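PDB 6ER1: centrosome-associated zinc finger protein Cp190 from Drosophila melanogaster, which organises chromatin domains and insulator boundaries after recruitment by insulator DNA-binding proteins, and homodimerizes through its N-terminal BTB domain, the part described here. Local coordinates for residues 27-32 against 45-50; 37-42 against 75-80; 58-63 against 112-117. All blocks are in the same frame, centred on the assembly; numbering follows the deposited sequence.

Contact 1: residues 27-32 against 45-50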
ATOM      1  N   ASN A  27      -9.087   0.206   5.624  1.00 17.55           N
ATOM      2  CA  ASN A  27      -9.887  -0.958   5.901  1.00 17.74           C
ATOM      3  C   ASN A  27      -9.058  -2.213   6.086  1.00 18.11           C
ATOM      4  O   ASN A  27      -9.289  -3.006   6.984  1.00 20.37           O
ATOM      5  CB  ASN A  27     -10.958  -1.137   4.843  1.00 20.47           C
ATOM      6  CG  ASN A  27     -11.840  -2.338   5.100  1.00 25.83           C
ATOM      7  OD1 ASN A  27     -12.529  -2.387   6.136  1.00 31.84           O
ATOM      8  ND2 ASN A  27     -11.815  -3.313   4.188  1.00 27.91           N
ATOM      9  N   PHE A  28      -8.085  -2.415   5.212  1.00 17.03           N
ATOM     10  CA  PHE A  28      -7.201  -3.557   5.379  1.00 18.12           C
ATOM     11  C   PHE A  28      -6.443  -3.553   6.732  1.00 17.59           C
ATOM     12  O   PHE A  28      -6.237  -4.600   7.358  1.00 20.71           O
ATOM     13  CB  PHE A  28      -6.187  -3.635   4.237  1.00 18.39           C
ATOM     14  CG  PHE A  28      -6.780  -3.905   2.871  1.00 18.64           C
ATOM     15  CD1 PHE A  28      -7.976  -4.622   2.695  1.00 21.37           C
ATOM     16  CD2 PHE A  28      -6.134  -3.397   1.767  1.00 20.23           C
ATOM     17  CE1 PHE A  28      -8.474  -4.853   1.428  1.00 24.74           C
ATOM     18  CE2 PHE A  28      -6.605  -3.654   0.494  1.00 21.03           C
ATOM     19  CZ  PHE A  28      -7.777  -4.356   0.327  1.00 22.27           C
ATOM     20  N   PHE A  29      -5.971  -2.382   7.109  1.00 16.93           N
ATOM     21  CA  PHE A  29      -5.294  -2.204   8.387  1.00 17.93           C
ATOM     22  C   PHE A  29      -6.211  -2.540   9.547  1.00 20.28           C
ATOM     23  O   PHE A  29      -5.829  -3.320  10.415  1.00 22.32           O
ATOM     24  CB  PHE A  29      -4.755  -0.774   8.496  1.00 17.82           C
ATOM     25  CG  PHE A  29      -4.098  -0.425   9.815  1.00 17.82           C
ATOM     26  CD1 PHE A  29      -3.096  -1.204  10.342  1.00 19.70           C
ATOM     27  CD2 PHE A  29      -4.371   0.769  10.392  1.00 22.98           C
ATOM     28  CE1 PHE A  29      -2.457  -0.854  11.485  1.00 20.20           C
ATOM     29  CE2 PHE A  29      -3.749   1.141  11.556  1.00 23.36           C
ATOM     30  CZ  PHE A  29      -2.795   0.321  12.126  1.00 20.64           C
ATOM     31  N   ASN A  30      -7.455  -2.065   9.494  1.00 18.99           N
ATOM     32  CA  ASN A  30      -8.417  -2.324  10.561  1.00 22.22           C
ATOM     33  C   ASN A  30      -8.756  -3.810  10.668  1.00 22.14           C
ATOM     34  O   ASN A  30      -8.950  -4.298  11.764  1.00 30.50           O
ATOM     35  CB  ASN A  30      -9.690  -1.519  10.319  1.00 23.76           C
ATOM     36  CG  ASN A  30      -9.482  -0.011  10.387  1.00 26.95           C
ATOM     37  OD1 ASN A  30      -8.503   0.470  10.931  1.00 36.32           O
ATOM     38  ND2 ASN A  30     -10.404   0.734   9.800  1.00 30.62           N
ATOM     39  N   LYS A  31      -8.764  -4.534   9.543  1.00 23.90           N
ATOM     40  CA  LYS A  31      -9.146  -5.952   9.514  1.00 24.97           C
ATOM     41  C   LYS A  31      -7.905  -6.871   9.573  1.00 24.67           C
ATOM     42  O   LYS A  31      -8.048  -8.089   9.597  1.00 28.65           O
ATOM     43  CB  LYS A  31      -9.928  -6.231   8.197  1.00 26.77           C
ATOM     44  CG  LYS A  31     -11.262  -5.498   8.077  1.00 34.44           C
ATOM     45  CD  LYS A  31     -12.360  -6.111   8.921  1.00 42.94           C
ATOM     46  CE  LYS A  31     -13.559  -5.172   9.072  1.00 51.85           C
ATOM     47  NZ  LYS A  31     -14.137  -4.743   7.766  1.00 55.12           N
ATOM     48  N   THR A  32      -6.697  -6.284   9.572  1.00 22.14           N
ATOM     49  CA  THR A  32      -5.381  -6.981   9.500  1.00 23.35           C
ATOM     50  C   THR A  32      -5.252  -7.871   8.269  1.00 30.52           C
ATOM     51  O   THR A  32      -4.727  -8.982   8.347  1.00 42.89           O
ATOM     52  CB  THR A  32      -5.011  -7.770  10.767  1.00 29.21           C
ATOM     53  OG1 THR A  32      -5.657  -9.042  10.739  1.00 36.95           O
ATOM     54  CG2 THR A  32      -5.375  -6.975  11.961  1.00 28.56           C
ATOM     55  N   SER A  45       1.660  -7.222  23.870  1.00 22.45           N
ATOM     56  CA  SER A  45       0.627  -6.844  22.906  1.00 22.19           C
ATOM     57  C   SER A  45       1.281  -6.627  21.532  1.00 20.46           C
ATOM     58  O   SER A  45       2.502  -6.455  21.418  1.00 19.89           O
ATOM     59  CB  SER A  45      -0.144  -5.601  23.340  1.00 24.60           C
ATOM     60  OG  SER A  45       0.669  -4.458  23.356  1.00 22.11           O
ATOM     61  N   GLN A  46       0.474  -6.726  20.492  1.00 22.13           N
ATOM     62  CA  GLN A  46       0.960  -6.680  19.133  1.00 21.96           C
ATOM     63  C   GLN A  46       0.161  -5.726  18.291  1.00 19.59           C
ATOM     64  O   GLN A  46      -1.040  -5.556  18.473  1.00 26.88           O
ATOM     65  CB  GLN A  46       0.910  -8.077  18.525  1.00 23.03           C
ATOM     66  CG  GLN A  46       1.834  -9.074  19.190  1.00 25.11           C
ATOM     67  CD  GLN A  46       1.808 -10.440  18.555  1.00 24.55           C
ATOM     68  OE1 GLN A  46       0.817 -10.844  17.934  1.00 31.58           O
ATOM     69  NE2 GLN A  46       2.884 -11.177  18.732  1.00 27.12           N
ATOM     70  N   LEU A  47       0.849  -5.170  17.297  1.00 16.95           N
ATOM     71  CA  LEU A  47       0.232  -4.314  16.287  1.00 17.34           C
ATOM     72  C   LEU A  47       0.685  -4.840  14.918  1.00 17.70           C
ATOM     73  O   LEU A  47       1.891  -4.877  14.628  1.00 18.83           O
ATOM     74  CB  LEU A  47       0.686  -2.872  16.462  1.00 17.72           C
ATOM     75  CG  LEU A  47       0.146  -1.825  15.494  1.00 18.75           C
ATOM     76  CD1 LEU A  47      -1.370  -1.783  15.505  1.00 21.23           C
ATOM     77  CD2 LEU A  47       0.735  -0.458  15.731  1.00 20.86           C
ATOM     78  N   LYS A  48      -0.270  -5.241  14.087  1.00 17.14           N
ATOM     79  CA  LYS A  48       0.025  -5.769  12.743  1.00 17.40           C
ATOM     80  C   LYS A  48      -0.109  -4.688  11.696  1.00 17.69           C
ATOM     81  O   LYS A  48      -1.115  -3.979  11.674  1.00 18.37           O
ATOM     82  CB  LYS A  48      -0.887  -6.935  12.413  1.00 19.03           C
ATOM     83  CG  LYS A  48      -0.623  -8.099  13.350  1.00 20.96           C
ATOM     84  CD  LYS A  48      -1.445  -9.337  13.125  1.00 28.63           C
ATOM     85  CE  LYS A  48      -0.951 -10.420  14.097  1.00 29.41           C
ATOM     86  NZ  LYS A  48      -1.652 -11.723  13.958  1.00 37.00           N
ATOM     87  N   VAL A  49       0.888  -4.578  10.818  1.00 17.02           N
ATOM     88  CA  VAL A  49       0.976  -3.467   9.902  1.00 16.81           C
ATOM     89  C   VAL A  49       1.423  -4.005   8.524  1.00 16.25           C
ATOM     90  O   VAL A  49       1.764  -5.178   8.353  1.00 18.29           O
ATOM     91  CB  VAL A  49       1.969  -2.399  10.441  1.00 17.02           C
ATOM     92  CG1 VAL A  49       1.530  -1.844  11.768  1.00 17.64           C
ATOM     93  CG2 VAL A  49       3.378  -2.962  10.556  1.00 19.01           C
ATOM     94  N   HIS A  50       1.480  -3.086   7.573  1.00 16.85           N
ATOM     95  CA  HIS A  50       2.015  -3.311   6.209  1.00 17.55           C
ATOM     96  C   HIS A  50       3.354  -2.643   6.082  1.00 16.38           C
ATOM     97  O   HIS A  50       3.442  -1.419   6.192  1.00 17.14           O
ATOM     98  CB  HIS A  50       1.075  -2.756   5.162  1.00 18.64           C
ATOM     99  CG  HIS A  50      -0.317  -3.289   5.231  1.00 17.41           C
ATOM    100  ND1 HIS A  50      -1.321  -2.630   5.922  1.00 19.66           N
ATOM    101  CD2 HIS A  50      -0.877  -4.427   4.751  1.00 18.18           C
ATOM    102  CE1 HIS A  50      -2.437  -3.319   5.841  1.00 19.12           C
ATOM    103  NE2 HIS A  50      -2.199  -4.422   5.143  1.00 18.58           N
TER
HETATM  104  O   HOH W   1      -3.809  -3.968  12.256  1.00 35.23           O
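Phe-29 holds CG anti to its backbone N (chi1 176°), and His-50 holds CG anti to its carbonyl carbon (chi1 -56°); from these positions the Phe-29 ring reaches strand 46-49, and the imidazole of His-50, just past the strand at the N-cap of helix 51-57, reaches back to helix 17-31. The Phe-29 ring lies beside Val-49, both side chains pointing the same way, with CE1 of Phe-29 4.1 Å from CG1 of Val-49. Its far atom CZ comes to 4.2 Å from CD1 of Leu-47. The same ring presents its edge to the strand backbone, so that the carbonyl O of Lys-48 lies near the ring plane, 3.4 Å from Phe-29 CE1. That oxygen also accepts a hydrogen bond from a water at 2.8 Å, and the water donates a second one to Phe-29 O.

His-50 turns the edge of its imidazole to the backbone N of Phe-29, 3.9 Å from CE1. Phe-28 CB lies 4.1 Å from the same CE1. The ring nitrogens are engaged elsewhere, ND1 with the Tyr-94 hydroxyl and NE2 with Asp-33 O, which fixes the ring's rotation. Leu-52 of the second subunit packs on both Phe-28 and His-50, placing this edge of the BTB domain at the dimer interface. No direct hydrogen bond joins the segments: apolar packing and one bridging water connect them, while the imidazole's polar atoms orient it.

Contact 2: residues 37-42 against 75-80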
ATOM      1  N   LEU A  37       3.977  -7.575   8.791  1.00 19.21           N
ATOM      2  CA  LEU A  37       4.914  -7.208   9.847  1.00 17.97           C
ATOM      3  C   LEU A  37       4.128  -7.095  11.153  1.00 18.54           C
ATOM      4  O   LEU A  37       3.126  -6.358  11.216  1.00 19.72           O
ATOM      5  CB  LEU A  37       5.600  -5.902   9.525  1.00 20.49           C
ATOM      6  CG  LEU A  37       6.555  -5.325  10.564  1.00 20.42           C
ATOM      7  CD1 LEU A  37       7.638  -6.290  11.005  1.00 22.90           C
ATOM      8  CD2 LEU A  37       7.170  -4.038  10.046  1.00 22.41           C
ATOM      9  N   THR A  38       4.562  -7.823  12.194  1.00 17.72           N
ATOM     10  CA  THR A  38       3.927  -7.810  13.486  1.00 17.26           C
ATOM     11  C   THR A  38       4.891  -7.169  14.459  1.00 16.16           C
ATOM     12  O   THR A  38       6.021  -7.661  14.631  1.00 19.78           O
ATOM     13  CB  THR A  38       3.540  -9.225  13.937  1.00 19.49           C
ATOM     14  OG1 THR A  38       2.632  -9.797  12.978  1.00 22.91           O
ATOM     15  CG2 THR A  38       2.877  -9.240  15.311  1.00 20.51           C
ATOM     16  N   LEU A  39       4.450  -6.067  15.078  1.00 16.52           N
ATOM     17  CA  LEU A  39       5.241  -5.351  16.076  1.00 16.81           C
ATOM     18  C   LEU A  39       4.816  -5.809  17.450  1.00 17.50           C
ATOM     19  O   LEU A  39       3.622  -5.850  17.751  1.00 20.36           O
ATOM     20  CB  LEU A  39       5.005  -3.850  15.980  1.00 15.39           C
ATOM     21  CG  LEU A  39       5.079  -3.264  14.573  1.00 15.49           C
ATOM     22  CD1 LEU A  39       4.759  -1.801  14.596  1.00 16.46           C
ATOM     23  CD2 LEU A  39       6.436  -3.500  13.948  1.00 16.62           C
ATOM     24  N   GLN A  40       5.773  -6.165  18.293  1.00 17.46           N
ATOM     25  CA  GLN A  40       5.482  -6.630  19.645  1.00 17.56           C
ATOM     26  C   GLN A  40       6.049  -5.707  20.711  1.00 16.97           C
ATOM     27  O   GLN A  40       7.264  -5.413  20.687  1.00 19.03           O
ATOM     28  CB  GLN A  40       5.961  -8.067  19.832  1.00 19.93           C
ATOM     29  CG  GLN A  40       5.554  -8.628  21.199  1.00 22.11           C
ATOM     30  CD  GLN A  40       5.674 -10.118  21.274  1.00 26.37           C
ATOM     31  OE1 GLN A  40       5.221 -10.829  20.387  1.00 26.60           O
ATOM     32  NE2 GLN A  40       6.284 -10.606  22.349  1.00 28.90           N
ATOM     33  N   PHE A  41       5.171  -5.314  21.648  1.00 16.87           N
ATOM     34  CA  PHE A  41       5.510  -4.428  22.749  1.00 17.07           C
ATOM     35  C   PHE A  41       5.944  -5.189  24.008  1.00 19.23           C
ATOM     36  O   PHE A  41       5.789  -6.415  24.087  1.00 21.27           O
ATOM     37  CB  PHE A  41       4.364  -3.437  22.964  1.00 17.22           C
ATOM     38  CG  PHE A  41       4.045  -2.640  21.744  1.00 15.95           C
ATOM     39  CD1 PHE A  41       4.948  -1.716  21.271  1.00 16.67           C
ATOM     40  CD2 PHE A  41       2.853  -2.805  21.081  1.00 18.30           C
ATOM     41  CE1 PHE A  41       4.663  -0.966  20.140  1.00 18.10           C
ATOM     42  CE2 PHE A  41       2.544  -2.059  19.978  1.00 19.34           C
ATOM     43  CZ  PHE A  41       3.455  -1.131  19.483  1.00 17.41           C
ATOM     44  N   ARG A  42       6.486  -4.466  24.980  1.00 19.52           N
ATOM     45  CA  ARG A  42       7.035  -5.075  26.204  1.00 22.62           C
ATOM     46  C   ARG A  42       5.969  -5.831  26.988  1.00 22.65           C
ATOM     47  O   ARG A  42       6.269  -6.862  27.623  1.00 27.50           O
ATOM     48  CB  ARG A  42       7.708  -4.026  27.103  1.00 21.96           C
ATOM     49  CG  ARG A  42       9.024  -3.480  26.556  1.00 27.53           C
ATOM     50  CD  ARG A  42       9.744  -2.600  27.589  1.00 36.69           C
ATOM     51  NE  ARG A  42      10.353  -3.400  28.650  0.50 38.34           N
ATOM     52  CZ  ARG A  42      11.068  -2.894  29.657  0.50 45.51           C
ATOM     53  NH1 ARG A  42      11.565  -3.701  30.580  0.50 53.56           N
ATOM     54  NH2 ARG A  42      11.298  -1.586  29.754  0.50 44.58           N
ATOM     55  N   LEU A  75       8.349  -8.842  15.531  1.00 19.05           N
ATOM     56  CA  LEU A  75       9.509  -8.028  15.765  1.00 18.60           C
ATOM     57  C   LEU A  75       9.414  -7.370  17.156  1.00 17.19           C
ATOM     58  O   LEU A  75       8.450  -6.648  17.464  1.00 18.74           O
ATOM     59  CB  LEU A  75       9.597  -6.976  14.672  1.00 21.35           C
ATOM     60  CG  LEU A  75      10.817  -6.070  14.671  1.00 22.92           C
ATOM     61  CD1 LEU A  75      12.092  -6.884  14.530  1.00 27.81           C
ATOM     62  CD2 LEU A  75      10.667  -5.129  13.500  1.00 23.97           C
ATOM     63  N   ILE A  76      10.438  -7.570  17.973  1.00 19.44           N
ATOM     64  CA  ILE A  76      10.435  -7.051  19.353  1.00 19.72           C
ATOM     65  C   ILE A  76      10.872  -5.579  19.334  1.00 18.82           C
ATOM     66  O   ILE A  76      12.028  -5.234  18.993  1.00 21.05           O
ATOM     67  CB  ILE A  76      11.381  -7.844  20.247  1.00 21.57           C
ATOM     68  CG1 ILE A  76      10.970  -9.320  20.273  1.00 24.37           C
ATOM     69  CG2 ILE A  76      11.437  -7.233  21.625  1.00 22.17           C
ATOM     70  CD1 ILE A  76       9.522  -9.566  20.663  1.00 25.66           C
ATOM     71  N   MET A  77       9.946  -4.699  19.653  1.00 17.39           N
ATOM     72  CA  MET A  77      10.224  -3.274  19.619  1.00 17.60           C
ATOM     73  C   MET A  77      11.223  -2.874  20.711  1.00 17.78           C
ATOM     74  O   MET A  77      11.174  -3.409  21.813  1.00 19.33           O
ATOM     75  CB  MET A  77       8.934  -2.483  19.834  1.00 16.50           C
ATOM     76  CG  MET A  77       7.966  -2.594  18.658  1.00 17.38           C
ATOM     77  SD  MET A  77       8.576  -2.005  17.072  1.00 18.94           S
ATOM     78  CE  MET A  77       9.323  -3.441  16.338  1.00 21.57           C
ATOM     79  N   PRO A  78      12.121  -1.938  20.417  1.00 17.49           N
ATOM     80  CA  PRO A  78      13.014  -1.429  21.442  1.00 17.30           C
ATOM     81  C   PRO A  78      12.308  -0.726  22.603  1.00 18.88           C
ATOM     82  O   PRO A  78      11.166  -0.278  22.484  1.00 18.25           O
ATOM     83  CB  PRO A  78      13.925  -0.466  20.693  1.00 21.66           C
ATOM     84  CG  PRO A  78      13.503  -0.460  19.290  1.00 22.79           C
ATOM     85  CD  PRO A  78      12.319  -1.302  19.106  1.00 18.86           C
ATOM     86  N   ASN A  79      13.001  -0.640  23.734  1.00 23.43           N
ATOM     87  CA  ASN A  79      12.423  -0.035  24.946  1.00 24.58           C
ATOM     88  C   ASN A  79      11.969   1.398  24.759  1.00 20.88           C
ATOM     89  O   ASN A  79      10.954   1.799  25.340  1.00 24.89           O
ATOM     90  CB  ASN A  79      13.422  -0.104  26.081  1.00 27.38           C
ATOM     91  CG  ASN A  79      13.669  -1.515  26.535  1.00 35.43           C
ATOM     92  OD1 ASN A  79      12.841  -2.404  26.345  1.00 40.06           O
ATOM     93  ND2 ASN A  79      14.814  -1.728  27.159  1.00 47.08           N
ATOM     94  N   GLU A  80      12.661   2.140  23.891  1.00 22.07           N
ATOM     95  CA  GLU A  80      12.303   3.542  23.652  1.00 26.30           C
ATOM     96  C   GLU A  80      11.212   3.729  22.616  1.00 21.08           C
ATOM     97  O   GLU A  80      10.873   4.880  22.322  1.00 26.26           O
ATOM     98  CB  GLU A  80      13.521   4.396  23.217  1.00 27.74           C
ATOM     99  CG  GLU A  80      14.068   4.190  21.782  1.00 31.33           C
ATOM    100  CD  GLU A  80      15.102   3.095  21.706  1.00 35.42           C
ATOM    101  OE1 GLU A  80      15.072   2.172  22.574  1.00 35.56           O
ATOM    102  OE2 GLU A  80      15.912   3.152  20.765  1.00 38.45           O
TER
HETATM  103  O   HOH W   2       8.922  -4.569  22.851  1.00 21.63           O
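Strand 37-40 and the end of strand 74-76 run parallel, Leu-39 paired with Leu-75 and Gln-40 with Ile-76, and are joined by backbone bonds from Leu-75 N to Thr-38 O, from Gln-40 N to Leu-75 O and, just past the second strand, from Met-77 N to Gln-40 O. The last is 3.0 Å long and nearly straight at 170°; a water donates to both Gln-40 O and Met-77 O, continuing the link where the strands end.

Met-77 carries the apolar side of the contact. Its chain, bent at chi2 (-60°) and chi3 (90°), crosses Leu-39 obliquely and brings CE to 3.7 Å from Leu-39 CD2, while its CG lies 4.0 Å from CE1 of the Phe-41 ring. An alanine here would probably leave Leu-39 CD2 and the Phe-41 ring without these neighbours and open a gap beneath the strand ends. Farther back, Leu-37 CD1 meets Leu-75 CD2 at 4.1 Å.

On the other face Gln-40 and Ile-76 lie side by side. Ile-76 CD1 rests against the extended glutamine chain, 3.8 Å from NE2, and the amide OE1 is held by Gln-46 NE2 of the adjoining strand. Beyond the strands, in one of the two modelled conformers of Arg-42, Asn-79 OD1 sits over one face of the guanidinium, a tentative contact.

Phe-61 of helix 60-67 and Val-86 of helix 83-95 cover Leu-39. This is the parallel pair within the mixed sheet of the BTB/POZ fold, with helices packed on its apolar face.

Contact 3: residues 58-63 against 112-117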
ATOM      1  N   THR A  58       9.384   6.357   6.368  1.00 15.81           N
ATOM      2  CA  THR A  58      10.619   6.182   7.151  1.00 15.34           C
ATOM      3  C   THR A  58      11.377   4.934   6.730  1.00 14.97           C
ATOM      4  O   THR A  58      10.772   4.001   6.218  1.00 17.69           O
ATOM      5  CB  THR A  58      10.290   6.099   8.666  1.00 16.41           C
ATOM      6  OG1 THR A  58      11.485   6.136   9.461  1.00 17.90           O
ATOM      7  CG2 THR A  58       9.453   4.857   8.994  1.00 17.01           C
ATOM      8  N   ASP A  59      12.667   4.887   7.023  1.00 15.20           N
ATOM      9  CA  ASP A  59      13.422   3.620   6.957  1.00 17.72           C
ATOM     10  C   ASP A  59      13.703   3.009   8.351  1.00 17.70           C
ATOM     11  O   ASP A  59      14.351   1.975   8.467  1.00 19.30           O
ATOM     12  CB  ASP A  59      14.731   3.788   6.200  1.00 19.25           C
ATOM     13  CG  ASP A  59      14.509   3.965   4.721  1.00 20.99           C
ATOM     14  OD1 ASP A  59      13.828   3.082   4.167  1.00 28.29           O
ATOM     15  OD2 ASP A  59      14.968   4.995   4.184  1.00 26.73           O
ATOM     16  N   TYR A  60      13.136   3.600   9.386  1.00 16.18           N
ATOM     17  CA  TYR A  60      13.438   3.139  10.754  1.00 14.71           C
ATOM     18  C   TYR A  60      12.958   1.716  11.003  1.00 15.06           C
ATOM     19  O   TYR A  60      13.635   0.928  11.651  1.00 15.33           O
ATOM     20  CB  TYR A  60      12.844   4.085  11.728  1.00 15.24           C
ATOM     21  CG  TYR A  60      13.214   3.822  13.170  1.00 14.79           C
ATOM     22  CD1 TYR A  60      14.458   4.174  13.696  1.00 15.27           C
ATOM     23  CD2 TYR A  60      12.268   3.274  14.031  1.00 16.04           C
ATOM     24  CE1 TYR A  60      14.752   3.978  15.056  1.00 16.97           C
ATOM     25  CE2 TYR A  60      12.517   3.121  15.385  1.00 16.93           C
ATOM     26  CZ  TYR A  60      13.742   3.456  15.898  1.00 17.11           C
ATOM     27  OH  TYR A  60      13.962   3.236  17.248  1.00 21.84           O
ATOM     28  N   PHE A  61      11.752   1.375  10.527  1.00 16.38           N
ATOM     29  CA  PHE A  61      11.288   0.007  10.702  1.00 16.17           C
ATOM     30  C   PHE A  61      12.171  -0.985   9.920  1.00 16.08           C
ATOM     31  O   PHE A  61      12.388  -2.088  10.394  1.00 19.70           O
ATOM     32  CB  PHE A  61       9.816  -0.146  10.364  1.00 18.78           C
ATOM     33  CG  PHE A  61       8.893   0.493  11.367  1.00 17.49           C
ATOM     34  CD1 PHE A  61       8.461  -0.236  12.434  1.00 19.05           C
ATOM     35  CD2 PHE A  61       8.449   1.802  11.240  1.00 18.89           C
ATOM     36  CE1 PHE A  61       7.613   0.318  13.343  1.00 19.92           C
ATOM     37  CE2 PHE A  61       7.608   2.372  12.181  1.00 18.70           C
ATOM     38  CZ  PHE A  61       7.189   1.601  13.199  1.00 20.92           C
ATOM     39  N   ASN A  62      12.743  -0.555   8.769  1.00 16.89           N
ATOM     40  CA  ASN A  62      13.715  -1.365   8.052  1.00 16.91           C
ATOM     41  C   ASN A  62      14.937  -1.667   8.936  1.00 16.74           C
ATOM     42  O   ASN A  62      15.394  -2.798   9.026  1.00 19.91           O
ATOM     43  CB  ASN A  62      14.144  -0.756   6.701  1.00 20.30           C
ATOM     44  CG  ASN A  62      13.012  -0.708   5.690  1.00 20.92           C
ATOM     45  OD1 ASN A  62      12.213  -1.626   5.597  1.00 24.89           O
ATOM     46  ND2 ASN A  62      12.984   0.350   4.884  1.00 27.70           N
ATOM     47  N   VAL A  63      15.420  -0.644   9.614  1.00 15.42           N
ATOM     48  CA  VAL A  63      16.578  -0.856  10.492  1.00 14.75           C
ATOM     49  C   VAL A  63      16.240  -1.719  11.689  1.00 14.74           C
ATOM     50  O   VAL A  63      17.050  -2.553  12.074  1.00 17.03           O
ATOM     51  CB  VAL A  63      17.322   0.473  10.830  1.00 16.97           C
ATOM     52  CG1 VAL A  63      17.856   0.555  12.248  0.50 21.78           C
ATOM     53  CG2 VAL A  63      18.490   0.625   9.865  0.50 21.90           C
ATOM     54  N   ALA A 112      10.264  11.134  16.282  1.00 12.17           N
ATOM     55  CA  ALA A 112      10.325  11.416  14.793  1.00 13.07           C
ATOM     56  C   ALA A 112      11.718  11.771  14.528  1.00 13.60           C
ATOM     57  O   ALA A 112      12.189  11.389  13.357  1.00 14.16           O
ATOM     58  CB  ALA A 112       9.396  12.539  14.487  1.00 14.48           C
ATOM     59  N   LYS A 113      12.482  12.458  15.303  1.00 13.27           N
ATOM     60  CA  LYS A 113      13.894  12.765  15.044  1.00 12.07           C
ATOM     61  C   LYS A 113      14.728  11.538  15.083  1.00 12.85           C
ATOM     62  O   LYS A 113      15.629  11.324  14.145  1.00 14.51           O
ATOM     63  CB  LYS A 113      14.458  13.846  16.007  1.00 14.78           C
ATOM     64  CG  LYS A 113      13.907  15.235  15.808  1.00 16.51           C
ATOM     65  CD  LYS A 113      14.484  16.173  16.864  1.00 23.40           C
ATOM     66  CE  LYS A 113      14.288  17.670  16.611  0.50 28.24           C
ATOM     67  NZ  LYS A 113      15.441  18.508  16.230  0.50 34.01           N
ATOM     68  N   GLU A 114      14.544  10.581  15.940  1.00 13.60           N
ATOM     69  CA  GLU A 114      15.289   9.347  15.979  1.00 12.86           C
ATOM     70  C   GLU A 114      15.022   8.525  14.707  1.00 10.82           C
ATOM     71  O   GLU A 114      15.974   7.831  14.254  1.00 13.75           O
ATOM     72  CB  GLU A 114      14.852   8.546  17.259  1.00 15.07           C
ATOM     73  CG  GLU A 114      15.394   7.125  17.355  1.00 18.08           C
ATOM     74  CD  GLU A 114      15.256   6.402  18.672  1.00 24.07           C
ATOM     75  OE1 GLU A 114      15.134   7.112  19.681  1.00 29.29           O
ATOM     76  OE2 GLU A 114      15.357   5.120  18.698  1.00 23.97           O
ATOM     77  N   MET A 115      13.838   8.579  14.182  1.00 12.50           N
ATOM     78  CA  MET A 115      13.417   7.808  13.011  1.00 12.55           C
ATOM     79  C   MET A 115      13.842   8.532  11.730  1.00 13.95           C
ATOM     80  O   MET A 115      13.783   7.902  10.661  1.00 18.59           O
ATOM     81  CB  MET A 115      11.911   7.677  12.928  1.00 13.11           C
ATOM     82  CG  MET A 115      11.283   6.916  14.083  1.00 14.35           C
ATOM     83  SD  MET A 115       9.470   6.985  14.029  1.00 17.00           S
ATOM     84  CE  MET A 115       9.204   5.858  12.711  1.00 16.40           C
ATOM     85  N   ASN A 116      14.202   9.777  11.832  1.00 13.10           N
ATOM     86  CA  ASN A 116      14.350  10.730  10.708  1.00 12.13           C
ATOM     87  C   ASN A 116      13.123  10.708   9.896  1.00 13.16           C
ATOM     88  O   ASN A 116      13.168  10.690   8.613  1.00 15.27           O
ATOM     89  CB  ASN A 116      15.615  10.528   9.856  1.00 14.98           C
ATOM     90  CG  ASN A 116      15.917  11.778   9.103  1.00 15.69           C
ATOM     91  OD1 ASN A 116      15.863  12.888   9.619  1.00 17.24           O
ATOM     92  ND2 ASN A 116      16.209  11.593   7.757  1.00 17.75           N
ATOM     93  N   MET A 117      11.940  10.715  10.430  1.00 12.58           N
ATOM     94  CA  MET A 117      10.695  10.705   9.744  1.00 12.39           C
ATOM     95  C   MET A 117      10.329  12.106   9.361  1.00 12.60           C
ATOM     96  O   MET A 117       9.517  12.810   9.974  1.00 13.60           O
ATOM     97  CB  MET A 117       9.595  10.033  10.583  1.00 13.33           C
ATOM     98  CG  MET A 117       8.300   9.833   9.870  1.00 15.01           C
ATOM     99  SD  MET A 117       7.203   8.826  10.911  1.00 20.67           S
ATOM    100  CE  MET A 117       5.678   8.993  10.048  0.50 15.31           C
TER
HETATM  101  O   HOH W   3      13.787   7.479   8.067  1.00 25.30           O
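An ST turn at the start of helix 60-67 meets the C-terminal end of helix 105-115, with Met-115 packed against Thr-58, Tyr-60 and Phe-61. Thr-58 OG1, anti to its own backbone N (chi1 -171°), accepts the turn's hydrogen bond from Tyr-60 N at 3.0 Å. The same hydroxyl lies 3.1 Å from Met-115 O. A water ties the two backbones together, accepting from Asp-59 N and donating to that carbonyl.

Tyr-60 and Met-115 cross at about a right angle. Methylene CG of Met-115 sits over one face of the tyrosine ring, displaced toward the rim, 4.0 Å from the centroid and 22° off the normal, in a CH-pi contact. The sulfur stands more obliquely to the same ring, a Met-aromatic contact with SD 5.3 Å from the centroid. Beyond it the methionine chain turns at chi3 (75°), and methyl CE reaches both Thr-58 CG2 and CE2 of Phe-61, each at 3.9 Å.

In the BTB/POZ fold this is a junction of the helical part of the domain: helix 105-115 closes with a Schellman motif at Asn-116, and Met-117 follows as the N-cap residue of helix 118-124. Phe-81 adds an edge-to-face partner for the Tyr-60 ring.

At the outer end, Tyr-60 OH donates to Glu-114 OE2 at 2.8 Å, coming from above the carboxylate plane. Glu-80 OE2 lies close to that same oxygen, so one of the two carboxylates may be protonated.

Contacts 1 and 2 share the mixed sheet, where strands 46-49 and 37-40 are antiparallel neighbours: Leu-47 O and Leu-39 N, 2.9 Å apart, probably form a hydrogen bond. Contact 1 thus fastens helix 17-31 to one edge of the sheet, and contact 2 joins strand 37-40 to strand 74-76 on its other side. Contact 3 lies among the helices, its centre about 14 Å from that of contact 2, yet the two touch. Leu-39 CD1 packs on Phe-61 CE1 at 3.8 Å, joining sheet to helices, and Glu-80 OE2 stands 2.9 Å from Glu-114 OE2. Contacts 1 and 3 do not touch; their centres are about 20 Å apart, on opposite sides of the chain's centre.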